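Local structure of uncharacterized protein (Pyrococcus furiosus, 3WL4) at residues E61-C66 and V101-W106; W142-S147 and Y191-N196. The protein probably removes acetyl groups from N-acetylated sugars, as a metal-dependent deacetylase of the GlcNAc-PI de-N-acetylase family. All blocks are in the same frame, centred on the assembly; numbering follows the deposited sequence.

Contact 1 and contact 2 lie on opposite sides of the chain's centre, with centres about 23 Å apart and nearest atoms about 11 Å apart, and they share no secondary-structure element. Contact 1 belongs to the core: strands 61-68 and 103-109, neighbours in the parallel five-stranded sheet, are joined by straight backbone hydrogen bonds, with aliphatic and aromatic side chains on both faces. Contact 2 brings together two loops that follow strands 135-139 and 186-190 of the same sheet. No hydrogen bond crosses it; carbon packing does the work. It too is largely buried, but at a boundary between subunits, with a calcium ion on one side and a cadmium ion near Tyr-191.

Contact 1 of 2, residues E61-C66 and V101-W106; sequences EVIYIC and VRKIYW. With HE2 (hexan-1-ol), chain O.
Tyr-64 N donates to Lys-103 O (2.9 Å), Tyr-105 N to Tyr-64 O (2.8 Å) and Cys-66 N to Tyr-105 O (2.8 Å), so Tyr-64 uses both its N-H and carbonyl across the gap, as in a parallel pair. The last bond is the most nearly collinear with its carbonyl (C=O...N 172°). Nearer the start of the strands a water replaces direct bonding, giving a proton to Val-62 O and taking one from Arg-102 N. A second water links Glu-61 OE2 to Lys-103 NZ, which also forms a salt bridge with Glu-131. Arg-102 brings its NH2 to within 4.5 Å of Glu-61 OE2, but the oxygen lies well out of the guanidinium plane, so no N-H points at it and any attraction is probably longer-range. At the outer edge of strand 103-109, the hexanol oxygen OAB accepts from Ile-104 N.

Val-101 CG1 sits over one face of the Tyr-64 ring, 3.9 Å from its centroid, while CG2 presses on CE1. With chi1 of Ile-63 at -68°, CG1 lies opposite the carbonyl carbon, which turns CG2 to the edge of the Tyr-105 ring, in its plane; Tyr-105 OH is hydrogen-bonded to the same Glu-131 carboxylate. Cys-66 SG approaches Trp-106 CZ3 obliquely at 3.7 Å. Branched and aromatic residues suit strands covered by helices: 43-57 and 81-99 over Tyr-64, 118-131 over Ile-65. Helix 81-99 joins the strands in a beta-alpha-beta unit: hydrogen bonds set the register, apolar groups pack on both faces, and the segments' water bridges and charges gather near their N-terminal ends.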
# COMPACT_ATOMS: atom_id res chain seq x y z
N GLU A 61 0.04 -30.87 23.00
CA GLU A 61 -0.46 -30.80 21.67
C GLU A 61 0.28 -29.63 20.97
O GLU A 61 0.18 -28.53 21.45
CB GLU A 61 -1.97 -30.47 21.64
CG GLU A 61 -2.53 -30.40 20.33
CD GLU A 61 -4.04 -30.08 20.29
OE1 GLU A 61 -4.68 -30.06 21.39
OE2 GLU A 61 -4.59 -30.01 19.20
N VAL A 62 1.07 -30.00 19.97
CA VAL A 62 1.90 -28.98 19.24
C VAL A 62 1.22 -28.83 17.93
O VAL A 62 0.92 -29.74 17.11
CB VAL A 62 3.31 -29.49 19.01
CG1 VAL A 62 4.04 -28.42 18.11
CG2 VAL A 62 4.05 -29.75 20.35
N ILE A 63 0.88 -27.51 17.60
CA ILE A 63 0.23 -27.12 16.34
C ILE A 63 1.16 -26.11 15.60
O ILE A 63 1.74 -25.29 16.30
CB ILE A 63 -1.11 -26.37 16.72
CG1 ILE A 63 -2.09 -27.45 17.35
CG2 ILE A 63 -1.73 -25.84 15.44
CD1 ILE A 63 -3.21 -26.63 18.10
N TYR A 64 1.25 -26.30 14.32
CA TYR A 64 2.09 -25.30 13.54
C TYR A 64 1.13 -24.27 12.88
O TYR A 64 -0.00 -24.58 12.48
CB TYR A 64 2.75 -25.96 12.38
CG TYR A 64 3.91 -26.88 12.73
CD1 TYR A 64 4.32 -27.08 14.04
CD2 TYR A 64 4.53 -27.48 11.64
CE1 TYR A 64 5.48 -27.96 14.28
CE2 TYR A 64 5.69 -28.30 11.86
CZ TYR A 64 6.07 -28.47 13.14
OH TYR A 64 7.18 -29.31 13.36
N ILE A 65 1.69 -23.04 12.79
CA ILE A 65 1.17 -22.08 11.77
C ILE A 65 2.33 -21.83 10.80
O ILE A 65 3.41 -21.43 11.35
CB ILE A 65 0.74 -20.74 12.42
CG1 ILE A 65 -0.46 -20.98 13.36
CG2 ILE A 65 0.25 -19.80 11.27
CD1 ILE A 65 -0.83 -19.68 14.17
N CYS A 66 2.14 -22.07 9.53
CA CYS A 66 3.21 -21.78 8.52
C CYS A 66 2.75 -20.57 7.77
O CYS A 66 1.73 -20.56 7.17
CB CYS A 66 3.40 -23.02 7.68
SG CYS A 66 4.87 -22.84 6.64
N VAL A 101 3.59 -33.90 15.58
CA VAL A 101 2.64 -32.75 15.37
C VAL A 101 1.49 -33.31 14.48
O VAL A 101 1.71 -33.88 13.37
CB VAL A 101 3.48 -31.63 14.65
CG1 VAL A 101 2.49 -30.45 14.10
CG2 VAL A 101 4.51 -31.12 15.53
N ARG A 102 0.26 -32.94 14.85
CA ARG A 102 -0.88 -33.44 14.10
C ARG A 102 -1.72 -32.35 13.47
O ARG A 102 -2.67 -32.71 12.79
CB ARG A 102 -1.85 -34.21 15.06
CG ARG A 102 -1.07 -35.44 15.75
CD ARG A 102 -1.78 -36.26 16.88
NE ARG A 102 -2.53 -35.53 17.94
CZ ARG A 102 -2.10 -34.65 18.89
NH1 ARG A 102 -0.84 -34.18 18.98
NH2 ARG A 102 -3.01 -34.18 19.76
N LYS A 103 -1.34 -31.06 13.59
CA LYS A 103 -2.22 -30.05 12.92
C LYS A 103 -1.32 -28.89 12.43
O LYS A 103 -0.43 -28.43 13.20
CB LYS A 103 -3.25 -29.52 13.88
CG LYS A 103 -4.19 -28.49 13.27
CD LYS A 103 -5.27 -28.00 14.31
CE LYS A 103 -6.19 -28.98 15.00
NZ LYS A 103 -7.35 -28.07 15.67
N ILE A 104 -1.58 -28.52 11.19
CA ILE A 104 -0.78 -27.40 10.57
C ILE A 104 -1.84 -26.46 9.97
O ILE A 104 -2.66 -26.86 9.14
CB ILE A 104 0.14 -27.91 9.46
CG1 ILE A 104 1.18 -28.90 10.07
CG2 ILE A 104 0.85 -26.63 8.86
CD1 ILE A 104 1.90 -29.64 8.92
N TYR A 105 -1.74 -25.16 10.32
CA TYR A 105 -2.51 -24.11 9.59
C TYR A 105 -1.56 -23.47 8.55
O TYR A 105 -0.46 -23.00 8.96
CB TYR A 105 -2.92 -23.03 10.53
CG TYR A 105 -4.03 -23.40 11.53
CD1 TYR A 105 -5.36 -23.07 11.24
CD2 TYR A 105 -3.72 -24.04 12.78
CE1 TYR A 105 -6.37 -23.38 12.13
CE2 TYR A 105 -4.75 -24.32 13.69
CZ TYR A 105 -6.02 -23.95 13.32
OH TYR A 105 -7.10 -24.23 14.26
N TRP A 106 -2.01 -23.42 7.37
CA TRP A 106 -1.23 -22.84 6.27
C TRP A 106 -1.80 -21.48 5.91
O TRP A 106 -2.92 -21.39 5.38
CB TRP A 106 -1.37 -23.72 5.03
CG TRP A 106 -0.76 -25.13 5.23
CD1 TRP A 106 -1.49 -26.27 5.54
CD2 TRP A 106 0.61 -25.50 5.15
NE1 TRP A 106 -0.56 -27.38 5.55
CE2 TRP A 106 0.68 -26.89 5.37
CE3 TRP A 106 1.77 -24.78 4.87
CZ2 TRP A 106 1.92 -27.60 5.31
CZ3 TRP A 106 3.01 -25.45 4.83
CH2 TRP A 106 3.04 -26.84 5.03
CAA HE2 O . 1.22 -34.99 9.40
CAC HE2 O . 0.63 -33.56 9.97
CAE HE2 O . -0.78 -33.33 9.32
CAG HE2 O . -1.16 -31.86 9.09
CAF HE2 O . -2.60 -31.80 8.61
CAD HE2 O . -3.01 -30.36 8.66
OAB HE2 O . -3.68 -29.98 9.83
O HOH W 1 -6.72 -28.28 18.67
O HOH W 2 -0.76 -31.73 17.11

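Contact 2 of 2, residues W142-S147 and Y191-N196; sequences WLPYES and YTHKPN. With CA (calcium ion), chain E; TAM (tris(hydroxyethyl)aminomethane), chain K.
Leu-143 meets the 191-196 loop along its whole side chain. Its CB is 3.8 Å from Tyr-191 O, and CG, set anti to the backbone N (chi1 180°), continues past the same oxygen. The chain then forks around it: CD2 stays beside Tyr-191 O, while CD1 comes to 3.5 Å from Tyr-191 O and goes on to meet the backbone N and CB of His-193. A branched, flexible leucine suits this place because its two methyls can follow an uneven backbone surface. The next residue extends the contact, with Pro-144 CD 3.7 Å from His-193 CB and CG equally close to ND1, the two side chains crossing at about a right angle.

Leu-143 and Pro-144 begin a type II beta turn closed by Glu-146 N to Leu-143 O (3.3 Å); proline's fixed phi fits its second position. On the other loop, Thr-192 OG1 accepts from Lys-194 N in an ST turn, and also bonds to Asp-140.

Beyond the proline, His-193 NE2 binds a calcium ion at 2.3 Å. Three waters are further ligands, and Asp-265 of a neighbouring subunit binds the same ion. At the loop's other end, Tyr-191 OH is hydrogen-bonded to Asp-43, near a bound cadmium ion. Leucine and proline carbons thus pack on the backbone and CB of His-193, while its imidazole reaches outward to the calcium ion shared between subunits.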
# COMPACT_ATOMS: atom_id res chain seq x y z
N TRP A 142 14.79 -10.00 16.24
CA TRP A 142 16.01 -9.19 16.48
C TRP A 142 17.30 -10.00 16.32
O TRP A 142 18.40 -9.44 16.59
CB TRP A 142 16.03 -8.62 17.89
CG TRP A 142 14.80 -7.68 18.12
CD1 TRP A 142 14.66 -6.42 17.64
CD2 TRP A 142 13.61 -8.04 18.83
NE1 TRP A 142 13.41 -5.90 18.04
CE2 TRP A 142 12.75 -6.89 18.74
CE3 TRP A 142 13.19 -9.17 19.52
CZ2 TRP A 142 11.49 -6.85 19.37
CZ3 TRP A 142 11.90 -9.16 20.13
CH2 TRP A 142 11.08 -8.01 20.03
N LEU A 143 17.23 -11.16 15.66
CA LEU A 143 18.52 -11.91 15.39
C LEU A 143 19.45 -11.08 14.57
O LEU A 143 19.06 -10.57 13.49
CB LEU A 143 18.10 -13.13 14.59
CG LEU A 143 19.34 -14.03 14.22
CD1 LEU A 143 19.96 -14.68 15.57
CD2 LEU A 143 18.85 -15.16 13.29
N PRO A 144 20.72 -10.89 15.01
CA PRO A 144 21.58 -10.01 14.21
C PRO A 144 21.82 -10.60 12.81
O PRO A 144 21.97 -11.86 12.66
CB PRO A 144 22.93 -10.01 15.02
CG PRO A 144 22.41 -10.16 16.50
CD PRO A 144 21.24 -11.19 16.36
N TYR A 145 21.85 -9.71 11.83
CA TYR A 145 22.17 -10.02 10.43
C TYR A 145 21.12 -10.88 9.75
O TYR A 145 21.31 -11.31 8.62
CB TYR A 145 23.59 -10.71 10.29
CG TYR A 145 24.66 -9.72 10.81
CD1 TYR A 145 24.89 -8.55 10.08
CD2 TYR A 145 25.31 -9.96 12.01
CE1 TYR A 145 25.88 -7.62 10.58
CE2 TYR A 145 26.29 -9.04 12.47
CZ TYR A 145 26.53 -7.90 11.73
OH TYR A 145 27.41 -6.96 12.24
N GLU A 146 19.93 -11.05 10.39
CA GLU A 146 18.88 -11.82 9.71
C GLU A 146 18.39 -11.02 8.50
O GLU A 146 17.83 -9.91 8.68
CB GLU A 146 17.71 -12.08 10.66
CG GLU A 146 16.55 -12.80 10.00
CD GLU A 146 17.01 -14.05 9.18
OE1 GLU A 146 16.92 -14.08 7.97
OE2 GLU A 146 17.40 -14.96 9.96
N SER A 147 18.58 -11.54 7.30
CA SER A 147 18.32 -10.79 6.08
C SER A 147 17.06 -11.26 5.35
O SER A 147 16.76 -10.68 4.25
CB SER A 147 19.49 -11.01 5.16
OG SER A 147 20.65 -10.42 5.82
N TYR A 191 15.62 -19.44 17.01
CA TYR A 191 16.50 -18.71 16.13
C TYR A 191 17.06 -17.47 16.77
O TYR A 191 16.97 -16.35 16.19
CB TYR A 191 15.90 -18.41 14.73
CG TYR A 191 15.56 -19.53 13.75
CD1 TYR A 191 16.41 -20.64 13.59
CD2 TYR A 191 14.47 -19.39 12.88
CE1 TYR A 191 16.19 -21.55 12.63
CE2 TYR A 191 14.20 -20.38 11.89
CZ TYR A 191 15.11 -21.45 11.80
OH TYR A 191 14.91 -22.29 10.78
N THR A 192 17.61 -17.65 17.99
CA THR A 192 18.01 -16.49 18.80
C THR A 192 19.47 -16.46 19.13
O THR A 192 20.09 -17.53 19.41
CB THR A 192 17.12 -16.41 20.07
OG1 THR A 192 17.48 -15.20 20.77
CG2 THR A 192 17.38 -17.60 21.04
N HIS A 193 20.07 -15.28 19.09
CA HIS A 193 21.46 -15.08 19.58
C HIS A 193 21.48 -14.85 21.09
O HIS A 193 22.62 -14.86 21.67
CB HIS A 193 22.06 -13.91 18.76
CG HIS A 193 23.30 -13.22 19.27
ND1 HIS A 193 23.38 -11.90 19.65
CD2 HIS A 193 24.58 -13.74 19.33
CE1 HIS A 193 24.65 -11.63 19.96
NE2 HIS A 193 25.39 -12.73 19.80
N LYS A 194 20.31 -14.60 21.72
CA LYS A 194 20.32 -14.25 23.15
C LYS A 194 19.39 -15.22 23.86
O LYS A 194 18.41 -14.85 24.54
CB LYS A 194 19.87 -12.76 23.36
CG LYS A 194 20.94 -11.76 22.87
CD LYS A 194 22.21 -11.77 23.76
CE LYS A 194 23.18 -10.65 23.30
NZ LYS A 194 24.32 -10.82 24.23
N PRO A 195 19.68 -16.54 23.80
CA PRO A 195 18.80 -17.44 24.51
C PRO A 195 18.99 -17.30 26.05
O PRO A 195 20.12 -16.99 26.47
CB PRO A 195 19.33 -18.88 24.08
CG PRO A 195 20.82 -18.59 23.84
CD PRO A 195 20.90 -17.16 23.16
N ASN A 196 17.91 -17.58 26.79
CA ASN A 196 18.05 -17.65 28.25
C ASN A 196 17.48 -18.94 28.76
O ASN A 196 17.42 -19.09 30.04
CB ASN A 196 17.50 -16.42 28.93
CG ASN A 196 16.11 -16.02 28.50
OD1 ASN A 196 15.73 -14.82 28.88
ND2 ASN A 196 15.37 -16.81 27.94
CA CA E . 27.72 -12.96 19.83
C TAM K . 15.16 -22.24 5.48
C1 TAM K . 15.41 -21.40 4.28
C2 TAM K . 15.72 -21.92 6.80
C3 TAM K . 15.54 -23.64 5.21
C4 TAM K . 15.95 -20.14 4.81
C5 TAM K . 15.27 -20.44 6.98
C6 TAM K . 14.90 -24.20 4.05
N TAM K . 13.57 -22.08 5.68
O4 TAM K . 14.54 -19.51 4.89
O5 TAM K . 15.46 -20.49 8.23
O6 TAM K . 14.94 -23.62 2.68
O HOH W 3 29.43 -12.13 21.08
O HOH W 4 26.72 -11.06 20.65
O HOH W 5 27.95 -15.37 19.84